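Local coordinates for sulfate transporter sulfate transporter family protein (Wolinella succinogenes, PDB 4DGF) that probably transports sulfate or related anions across the membrane as a SulP-family protein, of which this chain is the STAS domain, at residues P63-Q77 with R95-L109. Residues are numbered along the deposited sequence; the frame is centred on the assembly and turned at random.
Sequences PVIDATGMHALWEFQ and RLYGALNRFGFIEAL
Phe105 is the knob here, set into a hole of Met70, Leu73, Trp74 and Gln77. Its CD1 edge points at the face of the six-membered ring of Trp74 in a T-shaped stack, centroids of those two rings 5.1 Å apart and planes at 89°. Leu73 lies over a Phe105 face, its CG 4.0 Å from the ring centroid, while Gln77 CB meets the ring edge. Met70, a selenomethionine, has CG anti to the backbone N (chi1 -175°) and over the Phe103 face, 3.7 Å from its centroid; the bends that follow bring CE to 3.5 Å from Phe105 CD1, over the same Trp74 face. Its SE makes oblique Met-aromatic contacts with Phe103 and Phe105. With Phe105 cut back to an alanine, Trp74 would probably lose its edge-on partner and a gap open among the four hole residues. Trp74 CZ3 presses on Ala108 CB; no direct hydrogen bond crosses the contact, but a water bridges Trp74 NE1 and Phe103 O. Further along, Ile65 CG2 packs on Leu96 CD1 and Ala99 CB, and Val64 CG1 lies over the Arg95 guanidinium. Asp66 OD1 N-caps helix 67-83, accepting from Gly69 N (2.7 Å). Segment 95-103 crosses 67-77 at -72°; a Schellman motif at Gly104 then redirects the chain into 105-109, nearly parallel to 67-77. In this alpha/beta STAS domain, Leu100, Leu109 and Gln77 reach strand 86-90 of the parallel sheet, and helix 35-41 packs against Thr68 and Ala72.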
ATOM      1  N   PRO A  63     -12.662   3.630  -0.406  1.00 13.59           N
ATOM      2  CA  PRO A  63     -13.226   3.957  -1.695  1.00 14.02           C
ATOM      3  C   PRO A  63     -12.870   5.278  -2.341  1.00 13.94           C
ATOM      4  O   PRO A  63     -13.152   5.451  -3.587  1.00 15.50           O
ATOM      5  CB  PRO A  63     -14.752   3.895  -1.440  1.00 15.38           C
ATOM      6  CG  PRO A  63     -14.902   4.224   0.029  1.00 14.84           C
ATOM      7  CD  PRO A  63     -13.558   3.976   0.727  1.00 13.77           C
ATOM      8  N   VAL A  64     -12.240   6.199  -1.580  1.00 12.21           N
ATOM      9  CA  VAL A  64     -12.126   7.558  -1.990  1.00 13.90           C
ATOM     10  C   VAL A  64     -10.829   8.027  -1.314  1.00 12.17           C
ATOM     11  O   VAL A  64     -10.423   7.509  -0.239  1.00 11.24           O
ATOM     12  CB  VAL A  64     -13.358   8.497  -1.511  1.00 14.53           C
ATOM     13  CG1 VAL A  64     -14.617   8.137  -2.281  1.00 16.61           C
ATOM     14  CG2 VAL A  64     -13.584   8.411  -0.038  1.00 17.42           C
ATOM     15  N   ILE A  65     -10.174   8.948  -1.971  1.00 11.67           N
ATOM     16  CA  ILE A  65      -8.977   9.641  -1.466  1.00 11.24           C
ATOM     17  C   ILE A  65      -9.090  11.132  -1.919  1.00 11.30           C
ATOM     18  O   ILE A  65      -9.486  11.409  -3.109  1.00 13.58           O
ATOM     19  CB  ILE A  65      -7.747   8.920  -2.037  1.00  9.78           C
ATOM     20  CG1 ILE A  65      -6.408   9.543  -1.566  1.00  8.81           C
ATOM     21  CG2 ILE A  65      -7.892   8.919  -3.562  1.00 11.63           C
ATOM     22  CD1 ILE A  65      -5.295   8.643  -1.912  1.00  8.98           C
ATOM     23  N   ASP A  66      -8.739  12.081  -1.008  1.00 10.03           N
ATOM     24  CA  ASP A  66      -8.799  13.456  -1.489  1.00  9.96           C
ATOM     25  C   ASP A  66      -7.380  13.992  -1.793  1.00 10.13           C
ATOM     26  O   ASP A  66      -6.403  13.190  -1.875  1.00 10.53           O
ATOM     27  CB  ASP A  66      -9.454  14.268  -0.396  1.00 10.38           C
ATOM     28  CG  ASP A  66      -8.513  14.593   0.782  1.00 10.52           C
ATOM     29  OD1 ASP A  66      -7.600  13.764   1.080  1.00  9.87           O
ATOM     30  OD2 ASP A  66      -8.738  15.613   1.532  1.00 11.34           O
ATOM     31  N   ALA A  67      -7.246  15.313  -1.953  1.00 10.32           N
ATOM     32  CA  ALA A  67      -5.945  15.815  -2.337  1.00 11.94           C
ATOM     33  C   ALA A  67      -4.884  15.604  -1.184  1.00 11.96           C
ATOM     34  O   ALA A  67      -3.695  15.418  -1.455  1.00 13.57           O
ATOM     35  CB  ALA A  67      -6.049  17.282  -2.683  1.00 12.13           C
ATOM     36  N   THR A  68      -5.314  15.751   0.086  1.00 12.38           N
ATOM     37  CA  THR A  68      -4.412  15.591   1.195  1.00 12.53           C
ATOM     38  C   THR A  68      -3.976  14.146   1.295  1.00 11.70           C
ATOM     39  O   THR A  68      -2.810  13.840   1.556  1.00 11.81           O
ATOM     40  CB  THR A  68      -5.177  16.048   2.471  1.00 13.27           C
ATOM     41  OG1 THR A  68      -5.391  17.480   2.407  1.00 15.02           O
ATOM     42  CG2 THR A  68      -4.336  15.799   3.779  1.00 13.50           C
ATOM     43  N   GLY A  69      -4.947  13.208   1.221  1.00 11.11           N
ATOM     44  CA  GLY A  69      -4.634  11.762   1.125  1.00 10.83           C
ATOM     45  C   GLY A  69      -3.636  11.443  -0.025  1.00 11.36           C
ATOM     46  O   GLY A  69      -2.679  10.711   0.121  1.00 10.74           O
HETATM   47  N   MSE A  70      -3.914  12.013  -1.222  1.00 11.06           N
HETATM   48  CA  MSE A  70      -3.068  11.662  -2.364  1.00 11.05           C
HETATM   49  C   MSE A  70      -1.676  12.274  -2.112  1.00 11.50           C
HETATM   50  O   MSE A  70      -0.665  11.614  -2.394  1.00 12.67           O
HETATM   51  CB  MSE A  70      -3.767  12.313  -3.557  1.00 11.52           C
HETATM   52  CG  MSE A  70      -3.014  11.900  -4.858  1.00 11.91           C
HETATM   53 SE   MSE A  70      -3.035   9.993  -5.316  0.80 11.87          SE
HETATM   54  CE  MSE A  70      -1.201   9.544  -4.917  1.00 12.55           C
ATOM     55  N   HIS A  71      -1.628  13.461  -1.492  1.00 12.89           N
ATOM     56  CA  HIS A  71      -0.292  13.984  -1.230  1.00 13.14           C
ATOM     57  C   HIS A  71       0.503  13.083  -0.279  1.00 13.23           C
ATOM     58  O   HIS A  71       1.667  12.783  -0.509  1.00 14.03           O
ATOM     59  CB  HIS A  71      -0.398  15.388  -0.651  1.00 15.57           C
ATOM     60  CG  HIS A  71       0.940  15.966  -0.289  1.00 18.20           C
ATOM     61  ND1 HIS A  71       1.358  16.036   0.983  1.00 22.01           N
ATOM     62  CD2 HIS A  71       1.983  16.425  -1.102  1.00 24.07           C
ATOM     63  CE1 HIS A  71       2.658  16.599   0.988  1.00 23.37           C
ATOM     64  NE2 HIS A  71       3.010  16.810  -0.282  1.00 23.22           N
ATOM     65  N   ALA A  72      -0.169  12.560   0.739  1.00 12.77           N
ATOM     66  CA  ALA A  72       0.505  11.683   1.688  1.00 12.52           C
ATOM     67  C   ALA A  72       0.948  10.388   0.964  1.00 12.03           C
ATOM     68  O   ALA A  72       2.079   9.839   1.273  1.00 13.19           O
ATOM     69  CB  ALA A  72      -0.495  11.350   2.786  1.00 13.06           C
ATOM     70  N   LEU A  73       0.115   9.866   0.054  1.00 10.80           N
ATOM     71  CA  LEU A  73       0.435   8.619  -0.623  1.00 11.24           C
ATOM     72  C   LEU A  73       1.657   8.830  -1.563  1.00 12.41           C
ATOM     73  O   LEU A  73       2.540   7.972  -1.567  1.00 15.17           O
ATOM     74  CB  LEU A  73      -0.808   8.091  -1.305  1.00 11.40           C
ATOM     75  CG  LEU A  73      -0.598   6.896  -2.198  1.00 12.01           C
ATOM     76  CD1 LEU A  73      -0.167   5.677  -1.355  1.00 13.19           C
ATOM     77  CD2 LEU A  73      -1.952   6.542  -2.878  1.00 12.00           C
ATOM     78  N   TRP A  74       1.777   9.983  -2.203  1.00 13.05           N
ATOM     79  CA  TRP A  74       2.934  10.296  -3.063  1.00 14.28           C
ATOM     80  C   TRP A  74       4.179  10.381  -2.200  1.00 14.33           C
ATOM     81  O   TRP A  74       5.280   9.840  -2.599  1.00 14.01           O
ATOM     82  CB  TRP A  74       2.891  11.711  -3.693  1.00 17.14           C
ATOM     83  CG  TRP A  74       2.090  11.788  -4.949  1.00 17.50           C
ATOM     84  CD1 TRP A  74       0.879  12.450  -5.173  1.00 18.72           C
ATOM     85  CD2 TRP A  74       2.425  11.216  -6.229  1.00 17.57           C
ATOM     86  NE1 TRP A  74       0.499  12.337  -6.472  1.00 17.95           N
ATOM     87  CE2 TRP A  74       1.329  11.595  -7.147  1.00 18.53           C
ATOM     88  CE3 TRP A  74       3.501  10.460  -6.723  1.00 22.55           C
ATOM     89  CZ2 TRP A  74       1.316  11.226  -8.513  1.00 21.68           C
ATOM     90  CZ3 TRP A  74       3.455  10.078  -8.065  1.00 22.88           C
ATOM     91  CH2 TRP A  74       2.389  10.457  -8.942  1.00 23.13           C
ATOM     92  N   GLU A  75       4.081  11.074  -1.069  0.50 14.37           N
ATOM     93  CA  GLU A  75       5.290  11.224  -0.266  0.50 16.13           C
ATOM     94  C   GLU A  75       5.650   9.877   0.383  0.50 15.23           C
ATOM     95  O   GLU A  75       6.809   9.611   0.631  0.50 16.00           O
ATOM     96  CB  GLU A  75       5.153  12.351   0.757  0.50 18.97           C
ATOM     97  CG  GLU A  75       4.464  11.915   2.018  0.50 22.90           C
ATOM     98  CD  GLU A  75       4.572  12.933   3.163  0.50 27.01           C
ATOM     99  OE1 GLU A  75       5.730  13.375   3.463  0.50 30.53           O
ATOM    100  OE2 GLU A  75       3.497  13.256   3.767  0.50 25.56           O
ATOM    101  N   PHE A  76       4.675   8.992   0.603  1.00 13.30           N
ATOM    102  CA  PHE A  76       5.008   7.727   1.138  1.00 13.51           C
ATOM    103  C   PHE A  76       5.764   6.879   0.101  1.00 13.88           C
ATOM    104  O   PHE A  76       6.739   6.158   0.452  1.00 12.75           O
ATOM    105  CB  PHE A  76       3.760   6.983   1.640  1.00 13.05           C
ATOM    106  CG  PHE A  76       4.104   5.710   2.341  1.00 14.93           C
ATOM    107  CD1 PHE A  76       4.690   5.719   3.573  1.00 15.55           C
ATOM    108  CD2 PHE A  76       3.856   4.496   1.730  1.00 16.35           C
ATOM    109  CE1 PHE A  76       5.053   4.527   4.205  1.00 16.39           C
ATOM    110  CE2 PHE A  76       4.218   3.291   2.354  1.00 19.77           C
ATOM    111  CZ  PHE A  76       4.859   3.323   3.568  1.00 17.61           C
ATOM    112  N   GLN A  77       5.289   6.910  -1.141  1.00 13.95           N
ATOM    113  CA  GLN A  77       5.976   6.174  -2.201  1.00 16.65           C
ATOM    114  C   GLN A  77       7.423   6.690  -2.402  1.00 16.21           C
ATOM    115  O   GLN A  77       8.303   5.899  -2.594  1.00 16.60           O
ATOM    116  CB  GLN A  77       5.067   6.282  -3.457  1.00 18.18           C
ATOM    117  CG  GLN A  77       5.498   5.482  -4.645  1.00 24.67           C
ATOM    118  CD  GLN A  77       6.473   6.167  -5.512  1.00 31.10           C
ATOM    119  OE1 GLN A  77       6.385   7.376  -5.720  1.00 39.79           O
ATOM    120  NE2 GLN A  77       7.383   5.370  -6.143  1.00 41.14           N
ATOM    121  N   ARG A  95     -13.191   1.940  -8.436  1.00 16.71           N
ATOM    122  CA  ARG A  95     -13.354   3.369  -8.237  1.00 18.01           C
ATOM    123  C   ARG A  95     -12.070   3.982  -7.686  1.00 16.15           C
ATOM    124  O   ARG A  95     -11.567   4.997  -8.198  1.00 14.78           O
ATOM    125  CB  ARG A  95     -14.519   3.616  -7.316  1.00 19.53           C
ATOM    126  CG  ARG A  95     -14.523   5.093  -6.995  1.00 22.46           C
ATOM    127  CD  ARG A  95     -15.596   5.343  -5.996  1.00 26.85           C
ATOM    128  NE  ARG A  95     -15.555   6.801  -5.877  1.00 26.79           N
ATOM    129  CZ  ARG A  95     -16.498   7.540  -5.328  1.00 32.12           C
ATOM    130  NH1 ARG A  95     -17.559   6.949  -4.784  1.00 33.30           N
ATOM    131  NH2 ARG A  95     -16.301   8.856  -5.249  1.00 27.20           N
ATOM    132  N   LEU A  96     -11.450   3.303  -6.712  1.00 14.02           N
ATOM    133  CA  LEU A  96     -10.145   3.866  -6.263  1.00 13.11           C
ATOM    134  C   LEU A  96      -9.080   3.942  -7.357  1.00 11.85           C
ATOM    135  O   LEU A  96      -8.292   4.932  -7.448  1.00 12.55           O
ATOM    136  CB  LEU A  96      -9.651   3.078  -5.037  1.00 12.56           C
ATOM    137  CG  LEU A  96      -8.319   3.612  -4.506  1.00 11.43           C
ATOM    138  CD1 LEU A  96      -8.497   5.028  -3.973  1.00 12.71           C
ATOM    139  CD2 LEU A  96      -7.991   2.755  -3.274  1.00 12.39           C
ATOM    140  N   TYR A  97      -8.995   2.908  -8.167  1.00 12.03           N
ATOM    141  CA  TYR A  97      -8.003   2.840  -9.220  1.00 13.90           C
ATOM    142  C   TYR A  97      -8.222   4.067 -10.155  1.00 14.18           C
ATOM    143  O   TYR A  97      -7.255   4.713 -10.541  1.00 16.25           O
ATOM    144  CB  TYR A  97      -8.204   1.522 -10.025  1.00 15.77           C
ATOM    145  CG  TYR A  97      -7.217   1.369 -11.157  1.00 18.09           C
ATOM    146  CD1 TYR A  97      -6.016   0.716 -10.977  1.00 23.53           C
ATOM    147  CD2 TYR A  97      -7.520   1.903 -12.391  1.00 21.67           C
ATOM    148  CE1 TYR A  97      -5.141   0.549 -12.050  1.00 23.28           C
ATOM    149  CE2 TYR A  97      -6.651   1.747 -13.438  1.00 24.48           C
ATOM    150  CZ  TYR A  97      -5.452   1.074 -13.241  1.00 26.56           C
ATOM    151  OH  TYR A  97      -4.552   0.910 -14.298  1.00 29.84           O
ATOM    152  N   GLY A  98      -9.493   4.325 -10.449  1.00 14.22           N
ATOM    153  CA  GLY A  98      -9.815   5.433 -11.366  1.00 16.03           C
ATOM    154  C   GLY A  98      -9.281   6.756 -10.780  1.00 15.46           C
ATOM    155  O   GLY A  98      -8.719   7.550 -11.538  1.00 17.08           O
ATOM    156  N   ALA A  99      -9.441   6.962  -9.457  1.00 13.20           N
ATOM    157  CA  ALA A  99      -8.972   8.194  -8.777  1.00 13.20           C
ATOM    158  C   ALA A  99      -7.434   8.224  -8.909  1.00 12.53           C
ATOM    159  O   ALA A  99      -6.848   9.227  -9.290  1.00 13.88           O
ATOM    160  CB  ALA A  99      -9.462   8.265  -7.327  1.00 13.54           C
ATOM    161  N   LEU A 100      -6.780   7.122  -8.516  1.00 11.49           N
ATOM    162  CA  LEU A 100      -5.344   7.095  -8.485  1.00 12.48           C
ATOM    163  C   LEU A 100      -4.803   7.242  -9.902  1.00 13.28           C
ATOM    164  O   LEU A 100      -3.777   7.871 -10.057  1.00 14.69           O
ATOM    165  CB  LEU A 100      -4.859   5.696  -7.962  1.00 12.37           C
ATOM    166  CG  LEU A 100      -5.191   5.470  -6.507  1.00 14.22           C
ATOM    167  CD1 LEU A 100      -4.751   4.050  -6.102  1.00 12.34           C
ATOM    168  CD2 LEU A 100      -4.483   6.485  -5.593  1.00 12.96           C
ATOM    169  N   ASN A 101      -5.481   6.705 -10.911  1.00 14.21           N
ATOM    170  CA  ASN A 101      -5.028   6.906 -12.297  1.00 16.31           C
ATOM    171  C   ASN A 101      -5.164   8.348 -12.752  1.00 15.44           C
ATOM    172  O   ASN A 101      -4.154   8.929 -13.291  1.00 16.24           O
ATOM    173  CB  ASN A 101      -5.801   5.993 -13.247  1.00 19.28           C
ATOM    174  CG  ASN A 101      -5.001   5.707 -14.528  1.00 20.08           C
ATOM    175  OD1 ASN A 101      -3.738   5.589 -14.526  1.00 22.55           O
ATOM    176  ND2 ASN A 101      -5.714   5.620 -15.628  1.00 23.62           N
ATOM    177  N   ARG A 102      -6.289   9.000 -12.408  1.00 15.04           N
ATOM    178  CA  ARG A 102      -6.447  10.437 -12.782  1.00 16.13           C
ATOM    179  C   ARG A 102      -5.437  11.333 -12.073  1.00 16.79           C
ATOM    180  O   ARG A 102      -4.918  12.273 -12.649  1.00 18.10           O
ATOM    181  CB  ARG A 102      -7.846  10.822 -12.483  1.00 17.13           C
ATOM    182  CG  ARG A 102      -8.340  12.196 -13.039  1.00 18.31           C
ATOM    183  CD  ARG A 102      -8.386  12.253 -14.603  1.00 20.96           C
ATOM    184  NE  ARG A 102      -9.285  11.239 -15.140  1.00 20.30           N
ATOM    185  CZ  ARG A 102      -9.323  10.843 -16.439  1.00 21.50           C
ATOM    186  NH1 ARG A 102      -8.573  11.458 -17.367  1.00 20.60           N
ATOM    187  NH2 ARG A 102     -10.143   9.881 -16.807  1.00 23.47           N
ATOM    188  N   PHE A 103      -5.064  10.978 -10.839  1.00 15.15           N
ATOM    189  CA  PHE A 103      -4.022  11.705 -10.168  1.00 14.89           C
ATOM    190  C   PHE A 103      -2.607  11.427 -10.737  1.00 15.52           C
ATOM    191  O   PHE A 103      -1.684  12.126 -10.412  1.00 18.30           O
ATOM    192  CB  PHE A 103      -3.973  11.365  -8.644  1.00 14.57           C
ATOM    193  CG  PHE A 103      -5.060  12.061  -7.792  1.00 14.89           C
ATOM    194  CD1 PHE A 103      -5.126  13.438  -7.714  1.00 16.31           C
ATOM    195  CD2 PHE A 103      -5.937  11.298  -7.007  1.00 15.43           C
ATOM    196  CE1 PHE A 103      -6.054  14.067  -6.858  1.00 17.13           C
ATOM    197  CE2 PHE A 103      -6.832  11.924  -6.137  1.00 16.28           C
ATOM    198  CZ  PHE A 103      -6.919  13.335  -6.105  1.00 17.13           C
ATOM    199  N   GLY A 104      -2.429  10.379 -11.511  1.00 14.91           N
ATOM    200  CA  GLY A 104      -1.131  10.063 -12.084  1.00 18.28           C
ATOM    201  C   GLY A 104      -0.299   9.056 -11.308  1.00 18.80           C
ATOM    202  O   GLY A 104       0.877   8.784 -11.632  1.00 18.72           O
ATOM    203  N   PHE A 105      -0.908   8.540 -10.233  1.00 16.38           N
ATOM    204  CA  PHE A 105      -0.153   7.722  -9.313  1.00 15.24           C
ATOM    205  C   PHE A 105       0.065   6.299  -9.872  1.00 16.25           C
ATOM    206  O   PHE A 105       1.154   5.733  -9.635  1.00 16.18           O
ATOM    207  CB  PHE A 105      -0.892   7.590  -7.943  1.00 14.62           C
ATOM    208  CG  PHE A 105      -0.052   6.901  -6.912  1.00 12.71           C
ATOM    209  CD1 PHE A 105       1.103   7.536  -6.529  1.00 12.66           C
ATOM    210  CD2 PHE A 105      -0.396   5.699  -6.315  1.00 12.59           C
ATOM    211  CE1 PHE A 105       1.909   6.986  -5.538  1.00 12.49           C
ATOM    212  CE2 PHE A 105       0.438   5.099  -5.333  1.00 13.34           C
ATOM    213  CZ  PHE A 105       1.626   5.774  -4.996  1.00 13.06           C
ATOM    214  N   ILE A 106      -0.909   5.766 -10.587  1.00 14.78           N
ATOM    215  CA  ILE A 106      -0.792   4.402 -11.189  1.00 17.44           C
ATOM    216  C   ILE A 106       0.425   4.375 -12.146  1.00 20.43           C
ATOM    217  O   ILE A 106       1.254   3.454 -12.056  1.00 21.13           O
ATOM    218  CB  ILE A 106      -2.048   3.923 -11.908  1.00 17.97           C
ATOM    219  CG1 ILE A 106      -3.252   3.893 -10.958  1.00 17.41           C
ATOM    220  CG2 ILE A 106      -1.775   2.573 -12.625  1.00 19.03           C
ATOM    221  CD1 ILE A 106      -3.196   2.835  -9.790  1.00 17.88           C
ATOM    222  N   GLU A 107       0.560   5.364 -13.020  0.50 21.78           N
ATOM    223  CA  GLU A 107       1.687   5.312 -13.983  0.50 24.10           C
ATOM    224  C   GLU A 107       2.991   5.550 -13.246  0.50 23.83           C
ATOM    225  O   GLU A 107       4.038   5.060 -13.674  0.50 26.04           O
ATOM    226  CB  GLU A 107       1.511   6.292 -15.142  0.50 26.51           C
ATOM    227  CG  GLU A 107       0.225   6.105 -15.936  0.50 29.83           C
ATOM    228  CD  GLU A 107       0.205   6.788 -17.298  0.50 31.68           C
ATOM    229  OE1 GLU A 107       0.504   8.007 -17.405  0.50 31.50           O
ATOM    230  OE2 GLU A 107      -0.165   6.103 -18.272  0.50 31.08           O
ATOM    231  N   ALA A 108       2.942   6.254 -12.110  1.00 21.51           N
ATOM    232  CA  ALA A 108       4.212   6.522 -11.366  1.00 19.91           C
ATOM    233  C   ALA A 108       4.682   5.323 -10.575  1.00 22.77           C
ATOM    234  O   ALA A 108       5.903   5.027 -10.464  1.00 22.39           O
ATOM    235  CB  ALA A 108       4.095   7.729 -10.449  1.00 22.27           C
ATOM    236  N   LEU A 109       3.717   4.576 -10.028  1.00 18.98           N
ATOM    237  CA  LEU A 109       4.076   3.425  -9.194  1.00 19.36           C
ATOM    238  C   LEU A 109       4.362   2.228 -10.061  1.00 20.60           C
ATOM    239  O   LEU A 109       5.276   1.410  -9.800  1.00 21.15           O
ATOM    240  CB  LEU A 109       2.856   3.078  -8.297  1.00 18.28           C
ATOM    241  CG  LEU A 109       3.148   1.945  -7.301  1.00 18.31           C
ATOM    242  CD1 LEU A 109       4.295   2.337  -6.343  1.00 18.19           C
ATOM    243  CD2 LEU A 109       1.876   1.633  -6.572  1.00 18.76           C
TER
HETATM  244  O   HOH W   1      -1.472  13.907  -8.087  1.00 27.23           O